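AB hydrolase-1 domain-containing protein (Parabacteroides distasonis, PDB 4Q34) is a putative esterase of the alpha/beta hydrolase family that probably hydrolyses ester bonds, its natural substrate unknown. Local coordinates at residues V204-G209 / A273-D278; I244-N249 / Y260-R265; C82-D87 / A161-K166; T185-R190 / M231-E236. All blocks are in the same frame, centred on the assembly; numbering follows the deposited sequence.

Contact 1: residues V204-G209 / A273-D278; sequences VPFPEG and AKMLND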
# COMPACT_ATOMS: atom_id res chain seq x y z
N VAL A 204 -3.83 24.66 13.55
CA VAL A 204 -4.49 25.65 12.69
C VAL A 204 -3.71 26.95 12.82
O VAL A 204 -3.53 27.44 13.90
CB VAL A 204 -5.96 25.83 13.10
CG1 VAL A 204 -6.62 26.86 12.22
CG2 VAL A 204 -6.69 24.48 13.06
N PRO A 205 -3.20 27.51 11.70
CA PRO A 205 -2.32 28.64 11.85
C PRO A 205 -3.04 30.00 11.95
O PRO A 205 -3.83 30.36 11.08
CB PRO A 205 -1.43 28.58 10.59
CG PRO A 205 -2.34 27.99 9.58
CD PRO A 205 -3.19 26.99 10.33
N PHE A 206 -2.75 30.73 13.00
CA PHE A 206 -3.22 32.08 13.18
C PHE A 206 -2.04 33.05 13.33
O PHE A 206 -0.95 32.64 13.78
CB PHE A 206 -4.08 32.15 14.43
CG PHE A 206 -5.39 31.43 14.31
CD1 PHE A 206 -5.50 30.11 14.63
CD2 PHE A 206 -6.52 32.12 13.90
CE1 PHE A 206 -6.72 29.45 14.54
CE2 PHE A 206 -7.73 31.45 13.76
CZ PHE A 206 -7.83 30.13 14.10
N PRO A 207 -2.24 34.35 13.02
CA PRO A 207 -1.19 35.31 13.23
C PRO A 207 -0.84 35.45 14.70
O PRO A 207 -1.71 35.37 15.56
CB PRO A 207 -1.77 36.64 12.75
CG PRO A 207 -3.04 36.33 12.09
CD PRO A 207 -3.48 34.97 12.53
N GLU A 208 0.45 35.65 14.96
CA GLU A 208 0.94 35.85 16.29
C GLU A 208 0.20 36.99 16.92
O GLU A 208 -0.01 38.03 16.30
CB GLU A 208 2.44 36.18 16.22
CG GLU A 208 3.25 34.94 15.89
CD GLU A 208 4.64 35.21 15.28
OE1 GLU A 208 4.92 36.36 14.92
OE2 GLU A 208 5.43 34.24 15.13
N GLY A 209 -0.25 36.76 18.16
CA GLY A 209 -0.98 37.76 18.89
C GLY A 209 -2.48 37.80 18.62
O GLY A 209 -3.18 38.56 19.28
N ALA A 273 -11.50 30.87 8.80
CA ALA A 273 -11.96 31.26 7.46
C ALA A 273 -12.30 32.75 7.43
O ALA A 273 -11.92 33.47 6.52
CB ALA A 273 -13.19 30.44 7.03
N LYS A 274 -13.02 33.21 8.44
CA LYS A 274 -13.40 34.62 8.52
C LYS A 274 -12.15 35.52 8.53
O LYS A 274 -12.05 36.51 7.78
CB LYS A 274 -14.31 34.85 9.74
CG LYS A 274 -14.64 36.31 10.03
CD LYS A 274 -15.26 37.00 8.85
CE LYS A 274 -15.94 38.29 9.30
NZ LYS A 274 -16.27 39.11 8.10
N MSE A 275 -11.16 35.16 9.35
CA MSE A 275 -9.97 35.95 9.47
C MSE A 275 -9.21 35.98 8.19
O MSE A 275 -8.72 37.03 7.80
CB MSE A 275 -9.10 35.40 10.60
CG MSE A 275 -9.77 35.79 11.91
SE MSE A 275 -8.71 35.06 13.39
CE MSE A 275 -7.00 35.88 12.82
N LEU A 276 -9.12 34.85 7.50
CA LEU A 276 -8.44 34.84 6.18
C LEU A 276 -9.22 35.60 5.11
O LEU A 276 -8.66 36.35 4.31
CB LEU A 276 -8.15 33.42 5.73
CG LEU A 276 -7.00 32.73 6.48
CD1 LEU A 276 -7.01 31.21 6.25
CD2 LEU A 276 -5.66 33.33 6.08
N ASN A 277 -10.53 35.42 5.12
CA ASN A 277 -11.35 36.11 4.11
C ASN A 277 -11.28 37.64 4.30
O ASN A 277 -11.25 38.41 3.32
CB ASN A 277 -12.79 35.62 4.14
CG ASN A 277 -12.94 34.17 3.64
OD1 ASN A 277 -12.11 33.69 2.88
ND2 ASN A 277 -13.99 33.51 4.05
N ASP A 278 -11.16 38.09 5.57
CA ASP A 278 -11.01 39.51 5.85
C ASP A 278 -9.67 40.09 5.34
O ASP A 278 -9.52 41.33 5.23
CB ASP A 278 -11.12 39.78 7.35
CG ASP A 278 -12.53 39.70 7.86
OD1 ASP A 278 -13.49 39.70 7.05
OD2 ASP A 278 -12.70 39.64 9.09
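The salt bridge from K274 NZ to D278 OD1, 3.0 Å long, joins residues four apart in sequence, on either side along the chain of M275, the selenomethionine that meets F206 and P207. It uses the syn lone pair of OD1 and ties two exposed side chains together, while between the segments themselves no hydrogen bond forms. M275 reaches from helix 257-277 toward strand 204-207, and its side chain crosses that of F206 at about a right angle. SE sits at the edge of the phenyl ring, 3.7 Å from F206 CD2. It is 4.8 Å from the ring centroid and 81° off the ring normal, a Met-aromatic contact made at the rim. The bend at chi3 (54°) swings the terminal CE against the proline, where it lies 3.6 Å from P207 CD. CE also stays in the plane of the F206 ring, 3.9 Å from CD2. W272, a turn earlier on the helix, adds an edge-to-face contact with F206 and gives its NE1 hydrogen to P205 O. F234 of helix 231-234 touches both P207 and M275. The strand pairs in parallel with strand 226-229, forming a two-stranded sheet separate from the central one of this alpha/beta hydrolase, and M275 helps fasten it to the helix. Selenium here stands in for the sulfur of methionine; with either atom, dispersion and a weak electrostatic pull from the slightly positive ring-edge hydrogens probably hold F206, P207 and M275 together.

Contact 2: residues I244-N249 / Y260-R265; sequences IYYGDN and YEWTRR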
# COMPACT_ATOMS: atom_id res chain seq x y z
N ILE A 244 -13.45 23.45 3.47
CA ILE A 244 -13.37 22.57 4.63
C ILE A 244 -14.76 22.00 4.86
O ILE A 244 -15.73 22.77 4.88
CB ILE A 244 -12.90 23.37 5.84
CG1 ILE A 244 -11.43 23.78 5.65
CG2 ILE A 244 -13.01 22.55 7.12
CD1 ILE A 244 -11.03 24.95 6.51
N TYR A 245 -14.86 20.66 5.01
CA TYR A 245 -16.14 19.97 5.26
C TYR A 245 -16.15 19.29 6.62
O TYR A 245 -15.18 18.64 7.01
CB TYR A 245 -16.43 18.91 4.18
CG TYR A 245 -16.48 19.42 2.77
CD1 TYR A 245 -17.62 20.00 2.25
CD2 TYR A 245 -15.36 19.31 1.94
CE1 TYR A 245 -17.67 20.49 0.95
CE2 TYR A 245 -15.41 19.75 0.63
CZ TYR A 245 -16.56 20.36 0.15
OH TYR A 245 -16.58 20.80 -1.17
N TYR A 246 -17.25 19.45 7.36
CA TYR A 246 -17.51 18.69 8.57
C TYR A 246 -18.84 17.98 8.46
O TYR A 246 -19.83 18.53 7.96
CB TYR A 246 -17.49 19.57 9.86
CG TYR A 246 -16.10 19.95 10.29
CD1 TYR A 246 -15.36 19.13 11.12
CD2 TYR A 246 -15.50 21.11 9.83
CE1 TYR A 246 -14.04 19.46 11.47
CE2 TYR A 246 -14.19 21.44 10.16
CZ TYR A 246 -13.48 20.62 10.97
OH TYR A 246 -12.17 20.95 11.29
N GLY A 247 -18.88 16.76 8.98
CA GLY A 247 -20.11 15.97 9.02
C GLY A 247 -21.02 16.26 10.21
O GLY A 247 -21.05 17.36 10.76
N ASP A 248 -21.74 15.21 10.60
CA ASP A 248 -22.90 15.32 11.50
C ASP A 248 -22.60 14.70 12.85
O ASP A 248 -21.50 14.22 13.10
CB ASP A 248 -24.07 14.60 10.81
CG ASP A 248 -25.42 15.15 11.19
OD1 ASP A 248 -25.52 15.92 12.17
OD2 ASP A 248 -26.39 14.77 10.48
N ASN A 249 -23.60 14.69 13.75
CA ASN A 249 -23.42 14.17 15.11
C ASN A 249 -22.27 14.84 15.86
O ASN A 249 -21.65 14.24 16.71
CB ASN A 249 -23.32 12.64 15.11
CG ASN A 249 -24.55 11.99 14.50
OD1 ASN A 249 -24.50 11.41 13.39
ND2 ASN A 249 -25.67 12.19 15.15
N TYR A 260 -16.46 15.76 21.04
CA TYR A 260 -16.65 17.21 21.16
C TYR A 260 -15.52 17.99 20.53
O TYR A 260 -15.72 19.08 20.03
CB TYR A 260 -16.91 17.65 22.61
CG TYR A 260 -17.34 19.09 22.73
CD1 TYR A 260 -18.62 19.48 22.35
CD2 TYR A 260 -16.47 20.06 23.16
CE1 TYR A 260 -19.03 20.79 22.40
CE2 TYR A 260 -16.87 21.39 23.23
CZ TYR A 260 -18.16 21.74 22.85
OH TYR A 260 -18.56 23.06 22.91
N GLU A 261 -14.34 17.41 20.46
CA GLU A 261 -13.24 18.06 19.78
C GLU A 261 -13.63 18.44 18.36
O GLU A 261 -13.16 19.46 17.89
CB GLU A 261 -12.01 17.17 19.75
CG GLU A 261 -11.36 17.10 21.11
CD GLU A 261 -9.96 16.49 21.11
OE1 GLU A 261 -9.52 15.95 20.06
OE2 GLU A 261 -9.31 16.57 22.17
N TRP A 262 -14.47 17.63 17.71
CA TRP A 262 -14.91 17.94 16.34
C TRP A 262 -15.84 19.15 16.33
O TRP A 262 -15.77 19.99 15.46
CB TRP A 262 -15.54 16.73 15.63
CG TRP A 262 -14.62 15.57 15.58
CD1 TRP A 262 -14.77 14.37 16.22
CD2 TRP A 262 -13.38 15.50 14.86
NE1 TRP A 262 -13.69 13.55 15.94
CE2 TRP A 262 -12.84 14.22 15.10
CE3 TRP A 262 -12.68 16.40 14.03
CZ2 TRP A 262 -11.60 13.83 14.58
CZ3 TRP A 262 -11.45 15.98 13.46
CH2 TRP A 262 -10.94 14.70 13.74
N THR A 263 -16.73 19.26 17.30
CA THR A 263 -17.50 20.48 17.45
C THR A 263 -16.66 21.72 17.59
O THR A 263 -16.97 22.74 16.98
CB THR A 263 -18.40 20.37 18.71
OG1 THR A 263 -19.11 19.13 18.63
CG2 THR A 263 -19.36 21.50 18.78
N ARG A 264 -15.64 21.65 18.44
CA ARG A 264 -14.71 22.77 18.64
C ARG A 264 -13.98 23.12 17.34
O ARG A 264 -13.75 24.31 17.05
CB ARG A 264 -13.63 22.47 19.68
CG ARG A 264 -14.12 21.86 20.99
CD ARG A 264 -12.94 21.69 21.95
NE ARG A 264 -12.92 22.77 22.90
CZ ARG A 264 -13.39 22.70 24.14
NH1 ARG A 264 -13.90 21.57 24.62
NH2 ARG A 264 -13.35 23.78 24.90
N ARG A 265 -13.65 22.08 16.56
CA ARG A 265 -12.93 22.28 15.30
C ARG A 265 -13.78 22.99 14.25
O ARG A 265 -13.30 23.89 13.57
CB ARG A 265 -12.38 20.95 14.78
CG ARG A 265 -11.13 20.62 15.59
CD ARG A 265 -10.73 19.18 15.42
NE ARG A 265 -9.45 19.00 16.06
CZ ARG A 265 -8.90 17.83 16.29
NH1 ARG A 265 -9.52 16.70 15.98
NH2 ARG A 265 -7.70 17.81 16.87
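Y246 meets R265 and W262 along the far half of its ring. Its CB bond is directed toward helix 257-277, and CG lies anti to the carbonyl carbon (chi1 -76°), a turn that brings the CE1 edge and the hydroxyl to W262 and R265; L266 and M269 also touch the ring. At CE1 the ring edge comes 4.2 Å from W262 CE3, and the same CE1 is 4.0 Å from R265 CB. CZ lies equally near that methylene. The hydroxyl goes furthest: OH passes 3.5 Å from R265 CB and finds its hydrogen-bond partner in P200 O. Strand 242-246, helix 257-277 and strand 283-287 form one beta-alpha-beta unit of the alpha/beta hydrolase fold, and Y246, at the end of the first strand, packs it against the first half of the helix. A leucine in place of Y246 would probably leave P200 O without its hydroxyl donor and open a gap beside R265 CB and W262. R265 meets the tyrosine with CB and its backbone carbonyl, its side chain crossing the ring at about a right angle; from CG to NE the chain runs extended and leads away from the strand. NH2 forms a salt bridge with E225. W262 turns its indole NE1 to R115 O, and R265 NH1 rests over one indole face, 3.2 Å above the plane and displaced toward the rim.

Contact 3: residues C82-D87 / A161-K166; sequences CVYLVD and AALFDK. With GOL (glycerol), chain I.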
# COMPACT_ATOMS: atom_id res chain seq x y z
N CYS A 82 -6.98 12.94 -13.08
CA CYS A 82 -5.83 12.16 -12.61
C CYS A 82 -5.89 12.11 -11.11
O CYS A 82 -6.09 13.15 -10.47
CB CYS A 82 -4.48 12.76 -13.02
SG CYS A 82 -4.29 12.90 -14.79
N VAL A 83 -5.73 10.92 -10.56
CA VAL A 83 -5.83 10.74 -9.14
C VAL A 83 -4.52 10.12 -8.61
O VAL A 83 -4.10 9.07 -9.10
CB VAL A 83 -7.02 9.83 -8.76
CG1 VAL A 83 -6.97 9.45 -7.31
CG2 VAL A 83 -8.36 10.49 -9.11
N TYR A 84 -3.96 10.75 -7.57
CA TYR A 84 -2.77 10.31 -6.88
C TYR A 84 -3.14 9.96 -5.46
O TYR A 84 -3.55 10.81 -4.69
CB TYR A 84 -1.69 11.41 -6.90
CG TYR A 84 -1.11 11.65 -8.24
CD1 TYR A 84 -1.84 12.30 -9.21
CD2 TYR A 84 0.17 11.18 -8.55
CE1 TYR A 84 -1.30 12.48 -10.49
CE2 TYR A 84 0.71 11.37 -9.81
CZ TYR A 84 -0.03 12.00 -10.77
OH TYR A 84 0.54 12.17 -12.01
N LEU A 85 -3.05 8.68 -5.12
CA LEU A 85 -3.32 8.22 -3.75
C LEU A 85 -1.97 8.03 -3.05
O LEU A 85 -1.06 7.41 -3.62
CB LEU A 85 -4.08 6.87 -3.76
CG LEU A 85 -5.60 6.82 -4.07
CD1 LEU A 85 -6.26 5.67 -3.34
CD2 LEU A 85 -6.34 8.11 -3.75
N VAL A 86 -1.85 8.49 -1.80
CA VAL A 86 -0.56 8.51 -1.15
C VAL A 86 -0.62 7.77 0.19
O VAL A 86 -1.63 7.88 0.91
CB VAL A 86 -0.10 9.99 -0.93
CG1 VAL A 86 1.27 10.03 -0.28
CG2 VAL A 86 -0.14 10.79 -2.26
N ASP A 87 0.45 7.04 0.50
CA ASP A 87 0.79 6.64 1.86
C ASP A 87 1.98 7.53 2.27
O ASP A 87 3.06 7.51 1.66
CB ASP A 87 1.20 5.21 1.93
CG ASP A 87 0.13 4.26 1.45
OD1 ASP A 87 -1.09 4.45 1.68
OD2 ASP A 87 0.53 3.23 0.84
N ALA A 161 5.24 17.95 -0.68
CA ALA A 161 5.80 19.03 -1.51
C ALA A 161 6.61 18.47 -2.69
O ALA A 161 6.51 18.99 -3.81
CB ALA A 161 6.64 19.96 -0.70
N ALA A 162 7.38 17.41 -2.43
CA ALA A 162 8.19 16.75 -3.47
C ALA A 162 7.26 16.16 -4.54
O ALA A 162 7.54 16.25 -5.73
CB ALA A 162 9.08 15.67 -2.87
N LEU A 163 6.11 15.67 -4.11
CA LEU A 163 5.14 15.13 -5.06
C LEU A 163 4.53 16.22 -5.94
O LEU A 163 4.47 16.05 -7.15
CB LEU A 163 4.01 14.43 -4.31
CG LEU A 163 2.87 13.88 -5.17
CD1 LEU A 163 3.40 12.97 -6.29
CD2 LEU A 163 1.86 13.16 -4.25
N PHE A 164 4.07 17.32 -5.33
CA PHE A 164 3.53 18.43 -6.09
C PHE A 164 4.58 19.04 -7.01
O PHE A 164 4.29 19.42 -8.12
CB PHE A 164 2.92 19.49 -5.19
CG PHE A 164 1.53 19.15 -4.75
CD1 PHE A 164 0.46 19.31 -5.61
CD2 PHE A 164 1.29 18.63 -3.51
CE1 PHE A 164 -0.82 18.96 -5.25
CE2 PHE A 164 0.00 18.33 -3.11
CZ PHE A 164 -1.05 18.47 -3.99
N ASP A 165 5.81 19.12 -6.54
CA ASP A 165 6.87 19.62 -7.43
C ASP A 165 7.07 18.74 -8.65
O ASP A 165 7.37 19.25 -9.75
CB ASP A 165 8.16 19.75 -6.64
CG ASP A 165 8.16 20.99 -5.72
OD1 ASP A 165 7.23 21.83 -5.78
OD2 ASP A 165 9.13 21.09 -4.94
N LYS A 166 6.94 17.45 -8.47
CA LYS A 166 7.12 16.48 -9.53
C LYS A 166 6.00 16.52 -10.57
O LYS A 166 6.28 16.53 -11.77
CB LYS A 166 7.21 15.07 -8.95
CG LYS A 166 7.39 13.92 -9.93
CD LYS A 166 7.38 12.58 -9.21
CE LYS A 166 7.33 11.42 -10.19
NZ LYS A 166 8.58 11.36 -11.03
C1 GOL I . 5.57 8.79 -13.05
O1 GOL I . 6.87 8.69 -12.45
C2 GOL I . 5.06 10.24 -13.06
O2 GOL I . 4.86 10.67 -14.40
C3 GOL I . 3.75 10.39 -12.29
O3 GOL I . 2.87 11.28 -12.92
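Y84 and V86, alternate residues of strand 83-87, turn toward L163 of helix 153-167, one of the helices that pack on the central sheet of the alpha/beta hydrolase fold. The strand runs between strand 49-52, its parallel neighbour, and the antiparallel strand 28-41. The apolar part rests on the two branches of the leucine. V86 and L163 reach toward each other tip to tip, with V86 CG2 3.7 Å from L163 CD2. The other methyl, L163 CD1, stands 4.3 Å from Y84 CD2 and approaches the ring obliquely. CG of L163 is anti to its own nitrogen (chi1 176°), which carries the fork out from the helix to the strand; V50, F14 and V16 border it too. The polar part is mediated by a glycerol, probably from the crystallisation liquor. Y84 OH shares a hydrogen bond of 2.7 Å with glycerol O3, which lies at the ring edge, in its plane. With a phenylalanine here, O3 is likely to lose its hydroxyl partner and the glycerol its firmer anchor on the strand. From the helix side K166, which also makes a cation-pi contact with F14, reaches the same molecule: bent at chi4 (65°), it sets NZ 3.5 Å from glycerol O1, a weak hydrogen bond.

Contact 4: residues T185-R190 / M231-E236; sequences TLLKTR and MSVFME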
# COMPACT_ATOMS: atom_id res chain seq x y z
N THR A 185 2.34 21.89 3.76
CA THR A 185 2.79 21.63 2.40
C THR A 185 2.63 22.91 1.55
O THR A 185 3.47 23.19 0.67
CB THR A 185 2.03 20.47 1.80
OG1 THR A 185 2.09 19.33 2.66
CG2 THR A 185 2.62 20.07 0.44
N LEU A 186 1.57 23.69 1.80
CA LEU A 186 1.33 24.91 1.06
C LEU A 186 2.53 25.88 1.09
O LEU A 186 2.80 26.60 0.13
CB LEU A 186 0.04 25.59 1.57
CG LEU A 186 -0.44 26.81 0.76
CD1 LEU A 186 -0.94 26.38 -0.61
CD2 LEU A 186 -1.56 27.56 1.48
N LEU A 187 3.28 25.86 2.19
CA LEU A 187 4.39 26.76 2.43
C LEU A 187 5.66 26.26 1.76
O LEU A 187 6.70 26.92 1.86
CB LEU A 187 4.65 26.84 3.93
CG LEU A 187 3.42 27.25 4.77
CD1 LEU A 187 3.89 27.34 6.22
CD2 LEU A 187 2.87 28.59 4.31
N LYS A 188 5.58 25.12 1.08
CA LYS A 188 6.75 24.40 0.54
C LYS A 188 6.74 24.12 -0.93
O LYS A 188 7.68 23.53 -1.44
CB LYS A 188 6.84 23.01 1.20
CG LYS A 188 7.08 23.09 2.66
CD LYS A 188 7.24 21.70 3.23
CE LYS A 188 7.65 21.93 4.65
NZ LYS A 188 8.03 20.72 5.36
N THR A 189 5.67 24.50 -1.61
CA THR A 189 5.55 24.26 -3.04
C THR A 189 4.70 25.37 -3.64
O THR A 189 3.85 25.93 -2.96
CB THR A 189 4.95 22.88 -3.32
OG1 THR A 189 4.85 22.69 -4.74
CG2 THR A 189 3.53 22.75 -2.78
N ARG A 190 4.99 25.68 -4.91
CA ARG A 190 4.18 26.57 -5.73
C ARG A 190 3.00 25.87 -6.39
O ARG A 190 2.07 26.52 -6.86
CB ARG A 190 5.05 27.19 -6.84
CG ARG A 190 6.00 28.28 -6.37
CD ARG A 190 5.31 29.65 -6.24
NE ARG A 190 5.10 30.29 -7.54
CZ ARG A 190 4.46 31.44 -7.69
NH1 ARG A 190 3.97 32.07 -6.64
NH2 ARG A 190 4.31 31.96 -8.90
N MSE A 231 2.80 36.92 10.56
CA MSE A 231 1.74 37.48 9.69
C MSE A 231 2.01 37.12 8.25
O MSE A 231 1.10 36.76 7.52
CB MSE A 231 1.60 38.98 9.94
CG MSE A 231 0.55 39.64 9.04
SE MSE A 231 -1.23 38.82 9.34
CE MSE A 231 -1.71 39.99 10.87
N SER A 232 3.26 37.20 7.79
CA SER A 232 3.51 36.90 6.37
C SER A 232 3.23 35.45 5.99
O SER A 232 2.90 35.14 4.84
CB SER A 232 4.95 37.28 5.97
OG SER A 232 5.88 36.35 6.51
N VAL A 233 3.35 34.54 6.96
CA VAL A 233 3.04 33.14 6.76
C VAL A 233 1.51 32.94 6.75
O VAL A 233 0.98 32.26 5.88
CB VAL A 233 3.74 32.28 7.82
CG1 VAL A 233 3.30 30.84 7.72
CG2 VAL A 233 5.25 32.38 7.64
N PHE A 234 0.84 33.58 7.69
CA PHE A 234 -0.64 33.55 7.72
C PHE A 234 -1.20 34.00 6.38
O PHE A 234 -2.14 33.37 5.88
CB PHE A 234 -1.16 34.40 8.86
CG PHE A 234 -2.67 34.35 9.00
CD1 PHE A 234 -3.29 33.18 9.42
CD2 PHE A 234 -3.45 35.48 8.73
CE1 PHE A 234 -4.66 33.12 9.59
CE2 PHE A 234 -4.85 35.42 8.89
CZ PHE A 234 -5.43 34.24 9.32
N MSE A 235 -0.61 35.05 5.79
CA MSE A 235 -1.10 35.57 4.50
C MSE A 235 -0.99 34.57 3.38
O MSE A 235 -1.70 34.69 2.37
CB MSE A 235 -0.40 36.86 4.07
CG MSE A 235 -0.65 38.01 5.03
SE MSE A 235 -2.55 38.61 5.08
CE MSE A 235 -2.74 38.90 3.12
N GLU A 236 -0.10 33.58 3.51
CA GLU A 236 -0.01 32.56 2.46
C GLU A 236 -1.30 31.78 2.28
O GLU A 236 -1.61 31.37 1.17
CB GLU A 236 1.19 31.59 2.63
CG GLU A 236 2.55 32.21 2.96
CD GLU A 236 3.24 32.92 1.81
OE1 GLU A 236 2.67 32.95 0.69
OE2 GLU A 236 4.37 33.44 2.06
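The turn that follows helix 178-185 meets the short helix 231-234 at the surface of this alpha/beta hydrolase, L186 and L187 facing V233 and E236. In the chain, helix 231-234 follows strand 226-229 of the small parallel sheet and precedes strand 242-246 of the central one, so the contact ties that excursion of the chain to the main body. L187 does most of the work. Its fork splits between two partners: CD1 is 3.9 Å from V233 CG1, and CD2 is 3.8 Å from E236 CB and 3.9 Å from E236 CG. The leucine crosses the valine at about a right angle. Backbone bonding keeps those partners together, since E236 N donates to V233 O at 2.9 Å, bringing both residues to the side that L187 touches. E236 offers L187 its aliphatic part; the chain then bends at chi2 (-74°), and OE1 forms a salt bridge with K239, so the charge has a mate away from the methyls. The turn is anchored on its other side by K188, whose NZ forms a salt bridge with D158 of helix 153-167. L186 points its CB toward residues 231-236, and a chi1 of -173° sets its CG anti to its nitrogen. L186 CD2 comes to rest 3.8 Å from the carbonyl oxygen E236 O.

Overall arrangement
Contacts 2 and 3 both reach the central sheet, on opposite sides of the chain's centre and with their own centres about 27 Å apart. Contact 1 shares helix 257-277 with contact 2, about 19 Å away between centres, and contact 2 is nested within the loop that contact 1 closes. Contact 4 touches both contact 1 and contact 3: its helix 231-234 meets contact 1 through F234 and M231, while T189 and K188 touch helix 153-167 of contact 3. Along the chain contact 3 closes first, then contacts 4 and 1 interleave. A continuous path of packing thus runs from strand 83-87 to the two-stranded sheet at the periphery of the hydrolase fold.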